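Local coordinates for CLIP-associating protein (PDB 4G3A) that tracks microtubule plus ends, promotes the stabilization of dynamic microtubules and is required for mitotic spindle formation, this chain being its N-terminal TOG-like domain, at residues 117-122 with 157-162; 128-133 with 167-172; 151-156 with 192-197. All coordinates share one frame; numbering follows the deposited sequence.

Contact 1 of 3, residues 117-122 with 157-162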
ATOM      1  N   LEU A 117       0.975  -5.639   5.991  1.00 24.32           N
ATOM      2  CA  LEU A 117       1.055  -4.895   7.250  1.00 25.27           C
ATOM      3  C   LEU A 117      -0.236  -5.015   8.066  1.00 32.95           C
ATOM      4  O   LEU A 117      -0.211  -5.137   9.292  1.00 29.94           O
ATOM      5  CB  LEU A 117       1.354  -3.415   6.991  1.00 26.62           C
ATOM      6  CG  LEU A 117       2.727  -2.987   6.459  1.00 25.00           C
ATOM      7  CD1 LEU A 117       2.724  -1.514   6.056  1.00 28.74           C
ATOM      8  CD2 LEU A 117       3.835  -3.245   7.503  1.00 28.22           C
HETATM    9  N   MSE A 118      -1.367  -4.965   7.377  1.00 32.29           N
HETATM   10  CA  MSE A 118      -2.658  -5.005   8.042  1.00 30.94           C
HETATM   11  C   MSE A 118      -3.058  -6.443   8.357  1.00 31.68           C
HETATM   12  O   MSE A 118      -3.483  -6.743   9.464  1.00 36.06           O
HETATM   13  CB  MSE A 118      -3.721  -4.322   7.174  1.00 26.35           C
HETATM   14  CG  MSE A 118      -3.471  -2.836   6.999  1.00 28.41           C
HETATM   15 SE   MSE A 118      -4.930  -1.971   5.981  1.00 33.37          SE
HETATM   16  CE  MSE A 118      -4.400  -2.582   4.216  1.00 26.95           C
ATOM     17  N   GLU A 119      -2.914  -7.339   7.390  1.00 30.82           N
ATOM     18  CA  GLU A 119      -3.330  -8.718   7.615  1.00 33.11           C
ATOM     19  C   GLU A 119      -2.548  -9.338   8.776  1.00 33.57           C
ATOM     20  O   GLU A 119      -3.115 -10.041   9.610  1.00 36.96           O
ATOM     21  CB  GLU A 119      -3.175  -9.571   6.353  1.00 36.05           C
ATOM     22  CG  GLU A 119      -3.699 -11.001   6.530  1.00 43.69           C
ATOM     23  CD  GLU A 119      -3.732 -11.809   5.234  1.00 53.43           C
ATOM     24  OE1 GLU A 119      -3.461 -11.245   4.152  1.00 51.93           O
ATOM     25  OE2 GLU A 119      -4.043 -13.018   5.303  1.00 52.49           O
ATOM     26  N   HIS A 120      -1.255  -9.047   8.849  1.00 31.74           N
ATOM     27  CA  HIS A 120      -0.426  -9.627   9.903  1.00 38.92           C
ATOM     28  C   HIS A 120      -0.301  -8.736  11.133  1.00 35.60           C
ATOM     29  O   HIS A 120       0.571  -8.937  11.976  1.00 38.86           O
ATOM     30  CB  HIS A 120       0.929 -10.058   9.337  1.00 39.08           C
ATOM     31  CG  HIS A 120       0.790 -11.014   8.198  1.00 40.18           C
ATOM     32  ND1 HIS A 120       0.692 -12.376   8.384  1.00 44.99           N
ATOM     33  CD2 HIS A 120       0.653 -10.801   6.871  1.00 36.66           C
ATOM     34  CE1 HIS A 120       0.529 -12.964   7.212  1.00 48.28           C
ATOM     35  NE2 HIS A 120       0.494 -12.032   6.278  1.00 43.35           N
ATOM     36  N   ARG A 121      -1.193  -7.756  11.226  1.00 34.24           N
ATOM     37  CA  ARG A 121      -1.362  -6.980  12.446  1.00 39.93           C
ATOM     38  C   ARG A 121      -0.114  -6.221  12.885  1.00 33.07           C
ATOM     39  O   ARG A 121       0.157  -6.092  14.081  1.00 37.07           O
ATOM     40  CB  ARG A 121      -1.872  -7.868  13.589  1.00 45.18           C
ATOM     41  CG  ARG A 121      -3.145  -8.621  13.273  1.00 59.32           C
ATOM     42  CD  ARG A 121      -3.694  -9.301  14.516  1.00 74.95           C
ATOM     43  NE  ARG A 121      -4.971  -9.961  14.258  1.00 89.40           N
ATOM     44  CZ  ARG A 121      -6.151  -9.355  14.331  1.00 97.00           C
ATOM     45  NH1 ARG A 121      -6.221  -8.071  14.657  1.00 97.37           N
ATOM     46  NH2 ARG A 121      -7.262 -10.034  14.079  1.00 99.07           N
ATOM     47  N   VAL A 122       0.632  -5.696  11.920  1.00 32.17           N
ATOM     48  CA  VAL A 122       1.710  -4.778  12.253  1.00 31.93           C
ATOM     49  C   VAL A 122       1.102  -3.551  12.916  1.00 36.65           C
ATOM     50  O   VAL A 122       1.603  -3.068  13.930  1.00 37.69           O
ATOM     51  CB  VAL A 122       2.503  -4.359  11.014  1.00 29.92           C
ATOM     52  CG1 VAL A 122       3.554  -3.338  11.385  1.00 28.80           C
ATOM     53  CG2 VAL A 122       3.140  -5.567  10.378  1.00 29.31           C
ATOM     54  N   HIS A 157     -12.978  -3.474   1.498  1.00 22.84           N
ATOM     55  CA  HIS A 157     -13.503  -4.748   1.057  1.00 27.17           C
ATOM     56  C   HIS A 157     -13.018  -5.876   1.970  1.00 34.45           C
ATOM     57  O   HIS A 157     -13.764  -6.796   2.260  1.00 32.31           O
ATOM     58  CB  HIS A 157     -13.152  -5.015  -0.409  1.00 38.34           C
ATOM     59  CG  HIS A 157     -13.965  -4.188  -1.377  1.00 51.14           C
ATOM     60  ND1 HIS A 157     -15.139  -3.585  -1.028  1.00 54.76           N
ATOM     61  CD2 HIS A 157     -13.744  -3.896  -2.686  1.00 51.81           C
ATOM     62  CE1 HIS A 157     -15.627  -2.928  -2.084  1.00 51.35           C
ATOM     63  NE2 HIS A 157     -14.805  -3.111  -3.090  1.00 49.90           N
ATOM     64  N   GLU A 158     -11.782  -5.782   2.456  1.00 31.39           N
ATOM     65  CA  GLU A 158     -11.203  -6.872   3.247  1.00 28.39           C
ATOM     66  C   GLU A 158     -11.620  -6.822   4.713  1.00 24.93           C
ATOM     67  O   GLU A 158     -11.835  -7.873   5.341  1.00 31.95           O
ATOM     68  CB  GLU A 158      -9.674  -6.890   3.125  1.00 36.51           C
ATOM     69  CG  GLU A 158      -9.172  -7.584   1.867  1.00 52.89           C
ATOM     70  CD  GLU A 158      -7.731  -7.238   1.535  1.00 62.29           C
ATOM     71  OE1 GLU A 158      -6.848  -7.416   2.406  1.00 68.22           O
ATOM     72  OE2 GLU A 158      -7.483  -6.787   0.396  1.00 60.68           O
ATOM     73  N   TYR A 159     -11.768  -5.616   5.250  1.00 23.89           N
ATOM     74  CA  TYR A 159     -12.047  -5.467   6.680  1.00 27.76           C
ATOM     75  C   TYR A 159     -13.439  -4.952   7.056  1.00 29.53           C
ATOM     76  O   TYR A 159     -13.891  -5.165   8.177  1.00 28.29           O
ATOM     77  CB  TYR A 159     -10.967  -4.613   7.337  1.00 30.90           C
ATOM     78  CG  TYR A 159      -9.610  -5.266   7.203  1.00 26.72           C
ATOM     79  CD1 TYR A 159      -9.283  -6.379   7.966  1.00 27.45           C
ATOM     80  CD2 TYR A 159      -8.679  -4.789   6.302  1.00 26.86           C
ATOM     81  CE1 TYR A 159      -8.055  -6.997   7.840  1.00 29.09           C
ATOM     82  CE2 TYR A 159      -7.444  -5.398   6.171  1.00 30.15           C
ATOM     83  CZ  TYR A 159      -7.143  -6.510   6.940  1.00 30.95           C
ATOM     84  OH  TYR A 159      -5.915  -7.117   6.816  1.00 33.71           O
ATOM     85  N   GLY A 160     -14.100  -4.261   6.135  1.00 26.36           N
ATOM     86  CA  GLY A 160     -15.431  -3.736   6.405  1.00 26.78           C
ATOM     87  C   GLY A 160     -15.445  -2.595   7.404  1.00 35.90           C
ATOM     88  O   GLY A 160     -14.399  -2.200   7.914  1.00 34.83           O
ATOM     89  N   THR A 161     -16.640  -2.069   7.687  1.00 36.86           N
ATOM     90  CA  THR A 161     -16.791  -0.871   8.518  1.00 36.17           C
ATOM     91  C   THR A 161     -16.498  -1.099  10.006  1.00 41.70           C
ATOM     92  O   THR A 161     -16.420  -0.151  10.787  1.00 47.63           O
ATOM     93  CB  THR A 161     -18.204  -0.253   8.346  1.00 47.51           C
ATOM     94  OG1 THR A 161     -19.187  -1.143   8.892  1.00 47.68           O
ATOM     95  CG2 THR A 161     -18.503  -0.022   6.881  1.00 36.99           C
ATOM     96  N   GLN A 162     -16.320  -2.362  10.383  1.00 43.39           N
ATOM     97  CA  GLN A 162     -15.961  -2.746  11.746  1.00 52.73           C
ATOM     98  C   GLN A 162     -14.569  -2.232  12.133  1.00 47.85           C
ATOM     99  O   GLN A 162     -14.308  -1.910  13.295  1.00 48.73           O
ATOM    100  CB  GLN A 162     -15.987  -4.278  11.848  1.00 64.90           C
ATOM    101  CG  GLN A 162     -16.074  -4.858  13.246  1.00 66.39           C
ATOM    102  CD  GLN A 162     -15.865  -6.376  13.262  1.00 62.44           C
ATOM    103  OE1 GLN A 162     -15.776  -7.026  12.212  1.00 50.91           O
ATOM    104  NE2 GLN A 162     -15.787  -6.942  14.459  1.00 57.17           N
TER

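Contact 2 of 3, residues 128-133 with 167-172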
ATOM      1  N   LEU A 128      -2.982   2.454   9.516  1.00 28.78           N
ATOM      2  CA  LEU A 128      -2.252   2.470   8.251  1.00 20.95           C
ATOM      3  C   LEU A 128      -2.894   3.364   7.199  1.00 25.02           C
ATOM      4  O   LEU A 128      -2.214   4.131   6.526  1.00 23.87           O
ATOM      5  CB  LEU A 128      -2.101   1.070   7.665  1.00 25.81           C
ATOM      6  CG  LEU A 128      -1.274   1.074   6.367  1.00 29.46           C
ATOM      7  CD1 LEU A 128       0.107   1.702   6.594  1.00 25.80           C
ATOM      8  CD2 LEU A 128      -1.124  -0.326   5.766  1.00 27.35           C
ATOM      9  N   ILE A 129      -4.203   3.245   7.019  1.00 25.75           N
ATOM     10  CA  ILE A 129      -4.834   4.056   5.977  1.00 28.02           C
ATOM     11  C   ILE A 129      -4.693   5.553   6.301  1.00 22.16           C
ATOM     12  O   ILE A 129      -4.370   6.356   5.422  1.00 23.21           O
ATOM     13  CB  ILE A 129      -6.314   3.660   5.728  1.00 27.62           C
ATOM     14  CG1 ILE A 129      -6.423   2.181   5.358  1.00 24.83           C
ATOM     15  CG2 ILE A 129      -6.929   4.545   4.647  1.00 24.41           C
ATOM     16  CD1 ILE A 129      -5.597   1.770   4.157  1.00 25.77           C
ATOM     17  N   ASP A 130      -4.922   5.921   7.563  1.00 21.88           N
ATOM     18  CA  ASP A 130      -4.752   7.315   7.993  1.00 26.52           C
ATOM     19  C   ASP A 130      -3.330   7.800   7.719  1.00 30.44           C
ATOM     20  O   ASP A 130      -3.116   8.903   7.229  1.00 28.38           O
ATOM     21  CB  ASP A 130      -5.040   7.483   9.489  1.00 27.87           C
ATOM     22  CG  ASP A 130      -6.519   7.382   9.838  1.00 33.25           C
ATOM     23  OD1 ASP A 130      -7.342   7.022   8.973  1.00 30.19           O
ATOM     24  OD2 ASP A 130      -6.850   7.660  11.011  1.00 38.48           O
ATOM     25  N   LYS A 131      -2.349   6.970   8.052  1.00 30.64           N
ATOM     26  CA  LYS A 131      -0.956   7.336   7.849  1.00 22.70           C
ATOM     27  C   LYS A 131      -0.666   7.521   6.360  1.00 28.54           C
ATOM     28  O   LYS A 131       0.007   8.468   5.959  1.00 23.72           O
ATOM     29  CB  LYS A 131      -0.031   6.256   8.437  1.00 27.07           C
ATOM     30  CG  LYS A 131       1.432   6.623   8.380  1.00 31.41           C
ATOM     31  CD  LYS A 131       1.723   7.884   9.208  1.00 36.32           C
ATOM     32  CE  LYS A 131       3.237   8.038   9.488  1.00 38.44           C
ATOM     33  NZ  LYS A 131       3.484   9.336  10.171  1.00 43.74           N
ATOM     34  N   LEU A 132      -1.177   6.616   5.536  1.00 26.86           N
ATOM     35  CA  LEU A 132      -0.992   6.736   4.095  1.00 20.22           C
ATOM     36  C   LEU A 132      -1.636   8.028   3.591  1.00 22.09           C
ATOM     37  O   LEU A 132      -1.098   8.697   2.706  1.00 25.04           O
ATOM     38  CB  LEU A 132      -1.631   5.549   3.381  1.00 19.76           C
ATOM     39  CG  LEU A 132      -0.946   4.196   3.606  1.00 28.68           C
ATOM     40  CD1 LEU A 132      -1.784   3.096   2.992  1.00 26.85           C
ATOM     41  CD2 LEU A 132       0.428   4.209   2.989  1.00 25.29           C
ATOM     42  N   ALA A 133      -2.818   8.327   4.117  1.00 25.81           N
ATOM     43  CA  ALA A 133      -3.610   9.468   3.647  1.00 29.92           C
ATOM     44  C   ALA A 133      -2.786  10.743   3.721  1.00 35.69           C
ATOM     45  O   ALA A 133      -2.821  11.581   2.814  1.00 27.56           O
ATOM     46  CB  ALA A 133      -4.868   9.614   4.471  1.00 26.92           C
ATOM     47  N   ARG A 167     -15.913   7.751   6.987  1.00 36.32           N
ATOM     48  CA  ARG A 167     -16.662   9.007   7.008  1.00 44.53           C
ATOM     49  C   ARG A 167     -15.735  10.214   6.809  1.00 38.33           C
ATOM     50  O   ARG A 167     -16.012  11.090   5.992  1.00 31.38           O
ATOM     51  CB  ARG A 167     -17.449   9.164   8.309  1.00 48.23           C
ATOM     52  CG  ARG A 167     -17.670  10.620   8.695  1.00 61.83           C
ATOM     53  CD  ARG A 167     -18.615  10.770   9.872  1.00 75.39           C
ATOM     54  NE  ARG A 167     -20.017  10.722   9.459  1.00 84.41           N
ATOM     55  CZ  ARG A 167     -20.669  11.746   8.917  1.00 90.91           C
ATOM     56  NH1 ARG A 167     -20.044  12.898   8.710  1.00 97.59           N
ATOM     57  NH2 ARG A 167     -21.944  11.618   8.575  1.00 88.51           N
ATOM     58  N   VAL A 168     -14.631  10.241   7.556  1.00 36.70           N
ATOM     59  CA  VAL A 168     -13.684  11.353   7.499  1.00 38.04           C
ATOM     60  C   VAL A 168     -12.916  11.373   6.170  1.00 31.47           C
ATOM     61  O   VAL A 168     -12.317  12.383   5.804  1.00 32.47           O
ATOM     62  CB  VAL A 168     -12.713  11.321   8.707  1.00 45.41           C
ATOM     63  CG1 VAL A 168     -11.580  10.343   8.466  1.00 35.76           C
ATOM     64  CG2 VAL A 168     -12.191  12.710   9.016  1.00 47.33           C
ATOM     65  N   TYR A 169     -12.971  10.270   5.433  1.00 24.77           N
ATOM     66  CA  TYR A 169     -12.372  10.205   4.094  1.00 26.78           C
ATOM     67  C   TYR A 169     -13.199  10.797   2.947  1.00 29.20           C
ATOM     68  O   TYR A 169     -12.669  11.079   1.858  1.00 27.28           O
ATOM     69  CB  TYR A 169     -12.034   8.767   3.760  1.00 30.03           C
ATOM     70  CG  TYR A 169     -10.805   8.304   4.473  1.00 34.88           C
ATOM     71  CD1 TYR A 169      -9.572   8.374   3.861  1.00 35.76           C
ATOM     72  CD2 TYR A 169     -10.873   7.817   5.767  1.00 45.49           C
ATOM     73  CE1 TYR A 169      -8.443   7.960   4.508  1.00 33.18           C
ATOM     74  CE2 TYR A 169      -9.740   7.392   6.426  1.00 39.98           C
ATOM     75  CZ  TYR A 169      -8.527   7.473   5.794  1.00 40.10           C
ATOM     76  OH  TYR A 169      -7.380   7.058   6.441  1.00 50.52           O
ATOM     77  N   ILE A 170     -14.489  10.994   3.173  1.00 29.42           N
ATOM     78  CA  ILE A 170     -15.324  11.488   2.079  1.00 29.32           C
ATOM     79  C   ILE A 170     -14.846  12.833   1.522  1.00 23.55           C
ATOM     80  O   ILE A 170     -14.738  12.988   0.305  1.00 28.96           O
ATOM     81  CB  ILE A 170     -16.817  11.519   2.436  1.00 30.72           C
ATOM     82  CG1 ILE A 170     -17.231  10.157   2.995  1.00 33.70           C
ATOM     83  CG2 ILE A 170     -17.642  11.860   1.197  1.00 26.71           C
ATOM     84  CD1 ILE A 170     -16.814   9.007   2.100  1.00 39.37           C
ATOM     85  N   PRO A 171     -14.520  13.801   2.400  1.00 28.49           N
ATOM     86  CA  PRO A 171     -14.128  15.076   1.779  1.00 29.16           C
ATOM     87  C   PRO A 171     -12.804  15.001   0.986  1.00 27.90           C
ATOM     88  O   PRO A 171     -12.763  15.504  -0.138  1.00 26.43           O
ATOM     89  CB  PRO A 171     -14.067  16.052   2.966  1.00 34.82           C
ATOM     90  CG  PRO A 171     -14.959  15.438   4.003  1.00 37.03           C
ATOM     91  CD  PRO A 171     -14.783  13.943   3.843  1.00 27.76           C
ATOM     92  N   PRO A 172     -11.743  14.373   1.536  1.00 25.31           N
ATOM     93  CA  PRO A 172     -10.571  14.269   0.659  1.00 24.31           C
ATOM     94  C   PRO A 172     -10.801  13.455  -0.616  1.00 28.33           C
ATOM     95  O   PRO A 172     -10.254  13.829  -1.653  1.00 25.91           O
ATOM     96  CB  PRO A 172      -9.508  13.598   1.545  1.00 22.22           C
ATOM     97  CG  PRO A 172     -10.221  13.125   2.753  1.00 27.03           C
ATOM     98  CD  PRO A 172     -11.435  13.971   2.917  1.00 23.78           C
TER

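Contact 3 of 3, residues 151-156 with 192-197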
ATOM      1  N   THR A 151      -6.040   1.346  -2.478  1.00 23.71           N
ATOM      2  CA  THR A 151      -5.687   0.776  -1.184  1.00 22.57           C
ATOM      3  C   THR A 151      -6.862   0.910  -0.224  1.00 21.57           C
ATOM      4  O   THR A 151      -7.158  -0.005   0.545  1.00 23.64           O
ATOM      5  CB  THR A 151      -4.465   1.488  -0.556  1.00 27.46           C
ATOM      6  OG1 THR A 151      -3.347   1.420  -1.453  1.00 26.84           O
ATOM      7  CG2 THR A 151      -4.104   0.847   0.776  1.00 26.72           C
ATOM      8  N   ILE A 152      -7.515   2.068  -0.247  1.00 21.27           N
ATOM      9  CA  ILE A 152      -8.695   2.279   0.586  1.00 23.41           C
ATOM     10  C   ILE A 152      -9.789   1.281   0.224  1.00 23.59           C
ATOM     11  O   ILE A 152     -10.400   0.644   1.096  1.00 25.63           O
ATOM     12  CB  ILE A 152      -9.267   3.693   0.393  1.00 21.27           C
ATOM     13  CG1 ILE A 152      -8.300   4.748   0.936  1.00 26.15           C
ATOM     14  CG2 ILE A 152     -10.642   3.804   1.052  1.00 23.11           C
ATOM     15  CD1 ILE A 152      -8.741   6.181   0.644  1.00 24.53           C
ATOM     16  N   VAL A 153     -10.034   1.147  -1.069  1.00 23.82           N
ATOM     17  CA  VAL A 153     -11.075   0.221  -1.548  1.00 21.50           C
ATOM     18  C   VAL A 153     -10.785  -1.206  -1.071  1.00 22.75           C
ATOM     19  O   VAL A 153     -11.670  -1.893  -0.540  1.00 24.25           O
ATOM     20  CB  VAL A 153     -11.216   0.273  -3.077  1.00 31.26           C
ATOM     21  CG1 VAL A 153     -12.000  -0.940  -3.591  1.00 29.34           C
ATOM     22  CG2 VAL A 153     -11.924   1.574  -3.506  1.00 29.67           C
ATOM     23  N   ASN A 154      -9.539  -1.638  -1.234  1.00 26.68           N
ATOM     24  CA  ASN A 154      -9.162  -3.008  -0.860  1.00 29.51           C
ATOM     25  C   ASN A 154      -9.291  -3.230   0.638  1.00 24.30           C
ATOM     26  O   ASN A 154      -9.768  -4.272   1.075  1.00 24.32           O
ATOM     27  CB  ASN A 154      -7.728  -3.334  -1.299  1.00 27.48           C
ATOM     28  CG  ASN A 154      -7.553  -3.343  -2.806  1.00 27.82           C
ATOM     29  OD1 ASN A 154      -6.438  -3.225  -3.308  1.00 33.20           O
ATOM     30  ND2 ASN A 154      -8.653  -3.477  -3.536  1.00 25.83           N
ATOM     31  N   ALA A 155      -8.844  -2.253   1.428  1.00 21.99           N
ATOM     32  CA  ALA A 155      -8.939  -2.339   2.882  1.00 24.01           C
ATOM     33  C   ALA A 155     -10.394  -2.414   3.377  1.00 28.53           C
ATOM     34  O   ALA A 155     -10.719  -3.169   4.303  1.00 25.05           O
ATOM     35  CB  ALA A 155      -8.235  -1.163   3.516  1.00 23.52           C
ATOM     36  N   LEU A 156     -11.264  -1.625   2.762  1.00 29.30           N
ATOM     37  CA  LEU A 156     -12.687  -1.666   3.079  1.00 24.35           C
ATOM     38  C   LEU A 156     -13.277  -3.017   2.706  1.00 24.44           C
ATOM     39  O   LEU A 156     -13.997  -3.641   3.485  1.00 27.95           O
ATOM     40  CB  LEU A 156     -13.415  -0.543   2.319  1.00 33.45           C
ATOM     41  CG  LEU A 156     -14.814  -0.125   2.778  1.00 41.04           C
ATOM     42  CD1 LEU A 156     -14.778   0.394   4.207  1.00 39.16           C
ATOM     43  CD2 LEU A 156     -15.405   0.930   1.822  1.00 29.62           C
ATOM     44  N   LEU A 192     -15.904   6.167  -4.288  1.00 29.44           N
ATOM     45  CA  LEU A 192     -17.160   6.524  -3.626  1.00 25.56           C
ATOM     46  C   LEU A 192     -18.221   5.452  -3.875  1.00 31.28           C
ATOM     47  O   LEU A 192     -19.017   5.124  -2.990  1.00 26.73           O
ATOM     48  CB  LEU A 192     -17.647   7.882  -4.109  1.00 27.45           C
ATOM     49  CG  LEU A 192     -16.743   9.022  -3.627  1.00 29.35           C
ATOM     50  CD1 LEU A 192     -17.102  10.301  -4.355  1.00 29.61           C
ATOM     51  CD2 LEU A 192     -16.872   9.193  -2.113  1.00 27.49           C
ATOM     52  N   VAL A 193     -18.210   4.897  -5.077  1.00 33.65           N
ATOM     53  CA  VAL A 193     -19.132   3.824  -5.412  1.00 37.50           C
ATOM     54  C   VAL A 193     -18.846   2.594  -4.547  1.00 35.64           C
ATOM     55  O   VAL A 193     -19.770   2.001  -3.987  1.00 34.02           O
ATOM     56  CB  VAL A 193     -19.099   3.488  -6.924  1.00 40.16           C
ATOM     57  CG1 VAL A 193     -19.854   2.194  -7.208  1.00 48.94           C
ATOM     58  CG2 VAL A 193     -19.687   4.638  -7.738  1.00 33.78           C
ATOM     59  N   GLU A 194     -17.569   2.239  -4.402  1.00 33.75           N
ATOM     60  CA  GLU A 194     -17.176   1.126  -3.535  1.00 29.77           C
ATOM     61  C   GLU A 194     -17.541   1.397  -2.074  1.00 33.20           C
ATOM     62  O   GLU A 194     -17.975   0.489  -1.363  1.00 30.11           O
ATOM     63  CB  GLU A 194     -15.668   0.840  -3.642  1.00 36.25           C
ATOM     64  CG  GLU A 194     -15.143   0.674  -5.061  1.00 40.89           C
ATOM     65  CD  GLU A 194     -15.702  -0.551  -5.782  1.00 48.48           C
ATOM     66  OE1 GLU A 194     -16.234  -1.470  -5.118  1.00 37.52           O
ATOM     67  OE2 GLU A 194     -15.597  -0.591  -7.026  1.00 56.39           O
ATOM     68  N   ILE A 195     -17.373   2.644  -1.627  1.00 33.52           N
ATOM     69  CA  ILE A 195     -17.746   3.019  -0.265  1.00 27.25           C
ATOM     70  C   ILE A 195     -19.272   2.927  -0.104  1.00 31.31           C
ATOM     71  O   ILE A 195     -19.780   2.507   0.934  1.00 34.31           O
ATOM     72  CB  ILE A 195     -17.266   4.437   0.097  1.00 31.54           C
ATOM     73  CG1 ILE A 195     -15.757   4.432   0.423  1.00 34.11           C
ATOM     74  CG2 ILE A 195     -18.073   4.989   1.267  1.00 33.15           C
ATOM     75  CD1 ILE A 195     -15.152   5.859   0.533  1.00 32.76           C
ATOM     76  N   TYR A 196     -20.005   3.299  -1.137  1.00 30.13           N
ATOM     77  CA  TYR A 196     -21.461   3.135  -1.074  1.00 33.91           C
ATOM     78  C   TYR A 196     -21.860   1.687  -0.744  1.00 39.83           C
ATOM     79  O   TYR A 196     -22.816   1.448  -0.001  1.00 36.40           O
ATOM     80  CB  TYR A 196     -22.125   3.588  -2.370  1.00 32.16           C
ATOM     81  CG  TYR A 196     -23.629   3.345  -2.396  1.00 30.74           C
ATOM     82  CD1 TYR A 196     -24.505   4.204  -1.748  1.00 29.31           C
ATOM     83  CD2 TYR A 196     -24.156   2.252  -3.061  1.00 36.20           C
ATOM     84  CE1 TYR A 196     -25.883   3.978  -1.765  1.00 37.62           C
ATOM     85  CE2 TYR A 196     -25.522   2.013  -3.085  1.00 40.97           C
ATOM     86  CZ  TYR A 196     -26.382   2.873  -2.437  1.00 40.58           C
ATOM     87  OH  TYR A 196     -27.739   2.620  -2.468  1.00 34.87           O
ATOM     88  N   LYS A 197     -21.126   0.722  -1.286  1.00 38.47           N
ATOM     89  CA  LYS A 197     -21.456  -0.679  -1.038  1.00 36.17           C
ATOM     90  C   LYS A 197     -21.425  -1.028   0.446  1.00 35.29           C
ATOM     91  O   LYS A 197     -22.168  -1.900   0.892  1.00 37.63           O
ATOM     92  CB  LYS A 197     -20.558  -1.610  -1.844  1.00 40.44           C
ATOM     93  CG  LYS A 197     -20.821  -1.559  -3.337  1.00 37.57           C
ATOM     94  CD  LYS A 197     -19.730  -2.285  -4.109  1.00 40.04           C
ATOM     95  CE  LYS A 197     -19.882  -2.054  -5.606  1.00 40.33           C
ATOM     96  NZ  LYS A 197     -18.782  -2.700  -6.371  1.00 47.35           N
TER

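Contact 1 of 3, residues 117-122 with 157-162
The last turns of helices 104-119 and 142-159 stand side by side with Glu-119 and Glu-158 as their closest CA pair, 9.2 Å apart, and Tyr-159 bridges the gap to Met-118 and Glu-119. The arrangement is consistent with packing between neighbouring units of the HEAT-repeat array that builds the TOG domain, where the first helix ends within HEAT repeat 2. The tyrosine does most of the touching. With its CG anti to the carbonyl carbon (chi1 -61°), the ring projects across to the end of the other helix and lays its phenol oxygen against the backbone there. Tyr-159 OH lies 3.1 Å from Glu-119 N, but the angle is too poor for a hydrogen bond, so the approach amounts to van der Waals contact. Met-118 CB meets CE2 of Tyr-159 obliquely, at 4.0 Å. The selenium of Met-118, a selenomethionine, makes an oblique Met-aromatic contact, SE lying 5.3 Å from the Tyr-159 ring centroid and 58° off the normal. Pro-125, at the start of helix 125-136, touches both side chains. Helix 104-119 itself closes in a Schellman motif with Arg-121, at positive phi, as its C-prime residue: Arg-121 N bonds to Met-118 O, and Val-122 N reaches back to Leu-117 O at 2.8 Å.

Contact 2 of 3, residues 128-133 with 167-172
Tyr-169 reaches from segment 167-172 to Ile-129, Asp-130 and Ala-133 on helix 125-136, with the CA atoms of Tyr-169 and Ala-133 8.8 Å apart. The segment opens with a 3-10 turn, in which Arg-167 O accepts a bond from Ile-170 N; Arg-167 is poorly ordered, and a long, weak ion pair reaches from it to Asp-206. Tyr-169, in that turn, carries the contact. Its CG stands anti to the carbonyl carbon (chi1 -76°), which directs the ring at the helix. The phenol donates a short hydrogen bond, 2.5 Å from Tyr-169 OH to Asp-130 OD1, meeting the anti side of the carboxylate 16° out of its plane. Carboxylate and ring planes are turned 40° apart. Asp-130 OD1 is also bonded by Gln-126 NE2, one helical turn earlier, so two donors hold this oxygen. Ile-129 crosses the tyrosine at about a right angle, its CG2 branch 3.5 Å from Tyr-169 CZ, while Ala-133 CB touches Tyr-169 CE1 at 3.9 Å. A phenylalanine in place of Tyr-169 would probably keep much of the apolar packing but leave Asp-130 without its phenol donor. Farther along, Ile-170 packs on Met-210 and Pro-172 on Phe-137, which also touches the Tyr-169 ring. The arrangement thus joins helix 125-136 to segment 167-172, which leads into helix 170-175, in HEAT repeat 3, while Ile-129 and Ala-133 also pack on Thr-151 and Phe-148, respectively, of helix 142-159, which comes between helices 125-136 and 170-175 in the chain.

Contact 3 of 3, residues 151-156 with 192-197
Glu-194 OE1 is gripped by two groups: Lys-197 NZ in a salt bridge of 3.1 Å to Glu-194 OE1, and the imidazole NE2 of His-157, from the helix across the interface. The lysine approaches from above the carboxylate plane, 36° out of it. Gln-190 NE2, a turn earlier on the same helix, holds the other oxygen, OE2. Together these partners probably fix the carboxylate while its aliphatic stem packs on Val-153. Chi1 of -51° sets CG of Glu-194 anti to the carbonyl carbon and against the valine, where it lies 3.7 Å from Val-153 CG2 and 3.8 Å from Val-153 CG1, so that both methyls touch the stem. Val-153 and Glu-194 are also the closest CA pair, 6.5 Å apart. One turn farther on, Leu-156 extends CD2 against helix 182-199, 3.8 Å from Ile-195 CA and equally close to Ile-195 CG1. These two side chains cross at about a right angle, and no hydrogen bond links the two segments' backbones. The short helical segments run nearly parallel, at 13° with axes 9.9 Å apart, in mostly apolar packing consistent with neighbouring units of a HEAT-type stack. On its other sides, helix 142-159 packs through Thr-151, Ile-152 and Ala-155 on Ile-129 of helix 125-136, and through Ala-155 on Met-118 of helix 104-119. Helix 182-199, within HEAT repeat 3, turns Leu-192 and Val-193 to the C-terminal helix 215-229, where Tyr-196 stacks on Phe-225.

Followed from the N terminus, the chain first leaves contact 1 at helix 104-119 and returns to it at the end of helix 142-159, closing a loop of 34 residues. Contact 2 starts within that loop, on helix 125-136, and closes beyond it, at 167-172; contact 3 starts on helix 142-159 and closes last, on helix 182-199. All three therefore cross along the chain, and none encloses another. Contacts 1 and 3 share helix 142-159, while Ile-129 CD1 of contact 2 packs on both Met-118 and Thr-151. The overlapping loops tie helices 104-119, 125-136, 142-159, 170-175 and 182-199 of the TOG domain, from HEAT repeat 2 into HEAT repeat 3, into one continuous run.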